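Glutamate ABC superfamily ATP binding cassette transporter, binding protein (Enterococcus faecium DO, PDB 5EYF) probably serves as the extracellular glutamate-binding component of an ABC transporter, closing the two lobes of its fold around the amino acid. Local coordinates at residues A48-I53 against A218-M222; F160-Q164 against N185-E189. All coordinates share one frame; numbering follows the deposited sequence. Where two conformers were deposited one is given.

Contact 1. Residues A48-I53 against A218-M222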
loop_
_atom_site.group_PDB
_atom_site.type_symbol
_atom_site.label_atom_id
_atom_site.label_comp_id
_atom_site.label_asym_id
_atom_site.label_seq_id
_atom_site.Cartn_x
_atom_site.Cartn_y
_atom_site.Cartn_z
ATOM N N ALA B 48 -20.118 3.268 9.626
ATOM C CA ALA B 48 -19.958 1.927 10.179
ATOM C C ALA B 48 -19.133 1.949 11.466
ATOM O O ALA B 48 -19.436 1.220 12.420
ATOM C CB ALA B 48 -19.316 1.018 9.131
ATOM N N ILE B 49 -18.088 2.782 11.520
ATOM C CA ILE B 49 -17.282 2.866 12.728
ATOM C C ILE B 49 -18.110 3.416 13.865
ATOM O O ILE B 49 -18.045 2.921 14.997
ATOM C CB ILE B 49 -16.049 3.749 12.479
ATOM C CG1 ILE B 49 -15.088 3.012 11.555
ATOM C CG2 ILE B 49 -15.366 4.108 13.802
ATOM C CD1 ILE B 49 -13.940 3.893 11.087
ATOM N N THR B 50 -18.885 4.457 13.581
ATOM C CA THR B 50 -19.714 5.049 14.613
ATOM C C THR B 50 -20.678 4.031 15.207
ATOM O O THR B 50 -20.888 3.999 16.430
ATOM C CB THR B 50 -20.476 6.233 14.033
ATOM O OG1 THR B 50 -19.530 7.154 13.476
ATOM C CG2 THR B 50 -21.212 6.956 15.170
ATOM N N LYS B 51 -21.245 3.163 14.372
ATOM C CA LYS B 51 -22.148 2.151 14.927
ATOM C C LYS B 51 -21.400 1.116 15.773
ATOM O O LYS B 51 -21.955 0.601 16.759
ATOM C CB LYS B 51 -22.930 1.469 13.800
ATOM C CG LYS B 51 -23.888 2.402 13.042
ATOM C CD LYS B 51 -24.911 3.065 13.971
ATOM C CE LYS B 51 -26.045 3.716 13.163
ATOM N NZ LYS B 51 -26.949 4.594 13.980
ATOM N N LYS B 52 -20.163 0.778 15.407
ATOM C CA LYS B 52 -19.374 -0.112 16.258
ATOM C C LYS B 52 -19.061 0.541 17.601
ATOM O O LYS B 52 -19.123 -0.114 18.649
ATOM C CB LYS B 52 -18.068 -0.512 15.556
ATOM C CG LYS B 52 -18.225 -1.352 14.286
ATOM C CD LYS B 52 -19.004 -2.631 14.526
ATOM C CE LYS B 52 -18.829 -3.577 13.349
ATOM N NZ LYS B 52 -19.788 -4.721 13.522
ATOM N N ILE B 53 -18.691 1.825 17.597
ATOM C CA ILE B 53 -18.240 2.455 18.832
ATOM C C ILE B 53 -19.418 2.723 19.753
ATOM O O ILE B 53 -19.388 2.395 20.950
ATOM C CB ILE B 53 -17.461 3.750 18.521
ATOM C CG1 ILE B 53 -16.218 3.425 17.703
ATOM C CG2 ILE B 53 -17.128 4.541 19.822
ATOM C CD1 ILE B 53 -15.375 4.667 17.360
ATOM N N ALA B 218 -13.064 -0.776 16.168
ATOM C CA ALA B 218 -14.185 -0.776 15.234
ATOM C C ALA B 218 -13.760 -1.309 13.871
ATOM O O ALA B 218 -14.431 -2.176 13.295
ATOM C CB ALA B 218 -14.757 0.637 15.116
ATOM N N LEU B 219 -12.624 -0.815 13.348
ATOM C CA LEU B 219 -12.111 -1.312 12.073
ATOM C C LEU B 219 -11.820 -2.800 12.145
ATOM O O LEU B 219 -12.166 -3.545 11.224
ATOM C CB LEU B 219 -10.837 -0.560 11.655
ATOM C CG LEU B 219 -11.063 0.870 11.162
ATOM C CD1 LEU B 219 -9.721 1.605 11.106
ATOM C CD2 LEU B 219 -11.740 0.821 9.799
ATOM N N GLU B 220 -11.170 -3.247 13.225
ATOM C CA GLU B 220 -10.925 -4.679 13.411
ATOM C C GLU B 220 -12.217 -5.479 13.289
ATOM O O GLU B 220 -12.280 -6.482 12.575
ATOM C CB GLU B 220 -10.273 -4.931 14.773
ATOM C CG GLU B 220 -9.858 -6.381 15.008
ATOM C CD GLU B 220 -9.109 -6.584 16.325
ATOM O OE1 GLU B 220 -9.061 -5.641 17.147
ATOM O OE2 GLU B 220 -8.565 -7.688 16.540
ATOM N N GLU B 221 -13.261 -5.035 13.983
ATOM C CA GLU B 221 -14.533 -5.746 13.966
ATOM C C GLU B 221 -15.141 -5.757 12.566
ATOM O O GLU B 221 -15.730 -6.763 12.148
ATOM C CB GLU B 221 -15.480 -5.086 14.963
ATOM C CG GLU B 221 -15.154 -5.369 16.441
ATOM C CD GLU B 221 -16.098 -4.648 17.405
ATOM O OE1 GLU B 221 -17.272 -4.396 17.031
ATOM O OE2 GLU B 221 -15.661 -4.329 18.539
HETATM N N MSE B 222 -14.974 -4.662 11.817
HETATM C CA MSE B 222 -15.552 -4.550 10.489
HETATM C C MSE B 222 -14.823 -5.437 9.482
HETATM O O MSE B 222 -15.424 -5.985 8.557
HETATM C CB MSE B 222 -15.500 -3.093 10.019
HETATM C CG MSE B 222 -16.459 -2.171 10.818
HETATM SE SE MSE B 222 -15.999 -0.295 10.670
HETATM C CE MSE B 222 -15.982 -0.081 8.718
HETATM O O HOH W 1 -18.713 -6.054 15.952
HETATM O O HOH W 2 -19.250 -3.361 18.465
#
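E221 OE1, which lies 3.5 Å from K52 CD, takes up two waters that lead back to K52. One water donates to E221 OE1 and reaches K52 O by a longer bond. The other accepts from K52 NZ, although its separation from the carboxylate is too short to be trusted. K52 NZ itself remains 4.3 Å from E221 OE1, beyond a direct salt bridge; its ion pair is with D225, one turn further along the second helix. K52 bends at chi2 (-57°), and from there its outer methylenes run obliquely over M222, with K52 CE 3.7 Å from M222 CG. This polar fringe borders an apolar seam. A218 is its small central piece: A218 CB lies against K52 CB at 3.5 Å and also meets I49 CG2. M222, a selenomethionine, crosses I49 at about a right angle, placing M222 SE 3.5 Å from I49 CG1. A turn of its chain at chi3 (55°) then brings CE to the methyl of A48. I49 CD1 reaches the L219 CD2 branch. The axes of segments 48-53 and 218-222 pass 9.2 Å apart, at 105°; the backbones come closest at K52 and A218, with a second patch at A48 and M222. Helix 41-54 also packs on strand 16-21, through I49 on W19 and I53 on I17, while helix 227-235 closes the end near A48 and M222.

Contact 2. Residues F160-Q164 against N185-E189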
loop_
_atom_site.group_PDB
_atom_site.type_symbol
_atom_site.label_atom_id
_atom_site.label_comp_id
_atom_site.label_asym_id
_atom_site.label_seq_id
_atom_site.Cartn_x
_atom_site.Cartn_y
_atom_site.Cartn_z
ATOM N N PHE B 160 -9.091 19.931 -12.902
ATOM C CA PHE B 160 -9.583 19.181 -14.051
ATOM C C PHE B 160 -10.025 20.091 -15.200
ATOM O O PHE B 160 -9.783 19.770 -16.369
ATOM C CB PHE B 160 -10.713 18.246 -13.627
ATOM C CG PHE B 160 -11.225 17.418 -14.743
ATOM C CD1 PHE B 160 -10.354 16.589 -15.438
ATOM C CD2 PHE B 160 -12.557 17.476 -15.131
ATOM C CE1 PHE B 160 -10.783 15.824 -16.482
ATOM C CE2 PHE B 160 -13.000 16.697 -16.183
ATOM C CZ PHE B 160 -12.110 15.876 -16.858
ATOM N N THR B 161 -10.684 21.224 -14.912
ATOM C CA THR B 161 -10.999 22.099 -16.038
ATOM C C THR B 161 -9.729 22.672 -16.661
ATOM O O THR B 161 -9.682 22.860 -17.877
ATOM C CB THR B 161 -11.977 23.211 -15.636
ATOM O OG1 THR B 161 -11.464 23.939 -14.519
ATOM C CG2 THR B 161 -13.353 22.621 -15.275
ATOM N N ALA B 162 -8.675 22.901 -15.865
ATOM C CA ALA B 162 -7.411 23.339 -16.439
ATOM C C ALA B 162 -6.839 22.267 -17.355
ATOM O O ALA B 162 -6.302 22.579 -18.426
ATOM C CB ALA B 162 -6.415 23.703 -15.344
ATOM N N LEU B 163 -6.976 20.996 -16.971
ATOM C CA LEU B 163 -6.549 19.916 -17.858
ATOM C C LEU B 163 -7.375 19.927 -19.139
ATOM O O LEU B 163 -6.830 19.813 -20.249
ATOM C CB LEU B 163 -6.675 18.560 -17.145
ATOM C CG LEU B 163 -6.203 17.376 -17.984
ATOM C CD1 LEU B 163 -4.691 17.434 -18.217
ATOM C CD2 LEU B 163 -6.563 16.046 -17.293
ATOM N N GLN B 164 -8.696 20.106 -19.000
ATOM C CA GLN B 164 -9.598 20.034 -20.145
ATOM C C GLN B 164 -9.291 21.125 -21.166
ATOM O O GLN B 164 -9.405 20.895 -22.374
ATOM C CB GLN B 164 -11.060 20.137 -19.680
ATOM C CG GLN B 164 -11.647 18.868 -18.984
ATOM C CD GLN B 164 -13.128 19.065 -18.625
ATOM O OE1 GLN B 164 -13.472 19.919 -17.800
ATOM N NE2 GLN B 164 -14.006 18.305 -19.267
ATOM N N ASN B 185 -15.550 11.509 -17.250
ATOM C CA ASN B 185 -14.999 12.202 -18.415
ATOM C C ASN B 185 -14.234 11.247 -19.320
ATOM O O ASN B 185 -13.010 11.102 -19.212
ATOM C CB ASN B 185 -14.121 13.370 -17.972
ATOM C CG ASN B 185 -14.868 14.339 -17.061
ATOM O OD1 ASN B 185 -15.433 15.336 -17.518
ATOM N ND2 ASN B 185 -14.855 14.059 -15.769
ATOM N N PRO B 186 -14.925 10.626 -20.279
ATOM C CA PRO B 186 -14.318 9.533 -21.058
ATOM C C PRO B 186 -13.204 9.953 -22.019
ATOM O O PRO B 186 -12.530 9.068 -22.557
ATOM C CB PRO B 186 -15.513 8.949 -21.824
ATOM C CG PRO B 186 -16.536 10.037 -21.838
ATOM C CD PRO B 186 -16.365 10.770 -20.548
ATOM N N GLU B 187 -12.983 11.244 -22.257
ATOM C CA GLU B 187 -11.867 11.652 -23.099
ATOM C C GLU B 187 -10.523 11.539 -22.390
ATOM O O GLU B 187 -9.489 11.805 -23.020
ATOM C CB GLU B 187 -12.053 13.096 -23.575
ATOM C CG GLU B 187 -13.086 13.290 -24.659
ATOM C CD GLU B 187 -13.104 14.723 -25.154
ATOM O OE1 GLU B 187 -14.184 15.349 -25.131
ATOM O OE2 GLU B 187 -12.025 15.222 -25.552
ATOM N N TYR B 188 -10.522 11.185 -21.105
ATOM C CA TYR B 188 -9.334 11.201 -20.260
ATOM C C TYR B 188 -9.127 9.829 -19.639
ATOM O O TYR B 188 -10.086 9.093 -19.404
ATOM C CB TYR B 188 -9.465 12.264 -19.171
ATOM C CG TYR B 188 -9.618 13.614 -19.802
ATOM C CD1 TYR B 188 -8.507 14.401 -20.051
ATOM C CD2 TYR B 188 -10.862 14.082 -20.203
ATOM C CE1 TYR B 188 -8.622 15.613 -20.656
ATOM C CE2 TYR B 188 -10.982 15.285 -20.821
ATOM C CZ TYR B 188 -9.854 16.046 -21.047
ATOM O OH TYR B 188 -9.971 17.256 -21.659
ATOM N N GLU B 189 -7.864 9.488 -19.378
ATOM C CA GLU B 189 -7.559 8.181 -18.805
ATOM C C GLU B 189 -6.374 8.298 -17.859
ATOM O O GLU B 189 -5.522 9.194 -17.988
ATOM C CB GLU B 189 -7.272 7.128 -19.896
ATOM C CG GLU B 189 -6.030 7.385 -20.742
ATOM C CD GLU B 189 -5.875 6.377 -21.882
ATOM O OE1 GLU B 189 -6.619 5.380 -21.888
ATOM O OE2 GLU B 189 -5.021 6.582 -22.777
HETATM O O HOH W 3 -13.142 17.428 -22.099
#
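The last turn of helix 156-164 faces a type I beta turn, N185 to Y188, that feeds strand 188-191, and the backbones come nearest at Q164 and Y188, whose CA atoms are 8.8 Å apart. Y188 supplies most of the turn's side of the interface. F160 points its edge at one face of the tyrosine ring in a T-shaped stack, with centroids 5.3 Å apart and planes at 75°; CE1 is the atom standing over that face, displaced toward the rim. The phenylalanine gets there because its CG is anti to the backbone N (chi1 -178°), which swings the ring out toward the turn. The side chains of N185 and F160 approach each other head-on from opposite directions. F160 CE2 and CZ butt against the N185 amide, which is turned 60° from the ring, with CE2 almost equally far from CG, OD1 and ND2. OD1 sits at the ring edge, in its plane; the approach is tight and its shortest distances are doubtful. ND2 is held by the backbone O of I181.

Helix 156-164 is the connection of a beta-alpha-beta crossover, presumably right-handed, as such units nearly always are: it joins strand 149-153 to strand 170-172, which run parallel with strand 128-132 between them. F160 and L163 pack down onto this sheet through L110 and M171, and Y188 joins them on L110 from the neighbouring strand. L163 slides alongside the tyrosine ring in the opposite sense, its CD2 branch 3.8 Å from Y188 CD1. At the far end of that ring the hydroxyl meets the helix backbone, Y188 OH lying 3.2 Å from Q164 CA. The CG methylene of Q164 also covers part of one F160 face. Q164 was modelled in two conformers; in one of them a water links its NE2 to Y188 OH, a tentative bridge.

Starting at the N terminus, the chain forms helix 41-54 early, and contact 1 joins it to helix 209-225, closing a loop of 164 residues. Contact 2 is nested within that loop and closes a much shorter one: from helix 156-164 the chain passes through strand 170-172 and helix 175-182 before the turn at 185-188 returns to it. The two do not cross. Their centres are 37 Å apart, on opposite sides of the chain's centre, consistent with the two-lobed fold of this family. Contact 1 ties early and late helices together in one lobe, whereas contact 2 fastens a helix to a strand entry in the other, with glutamate bound in the cleft between.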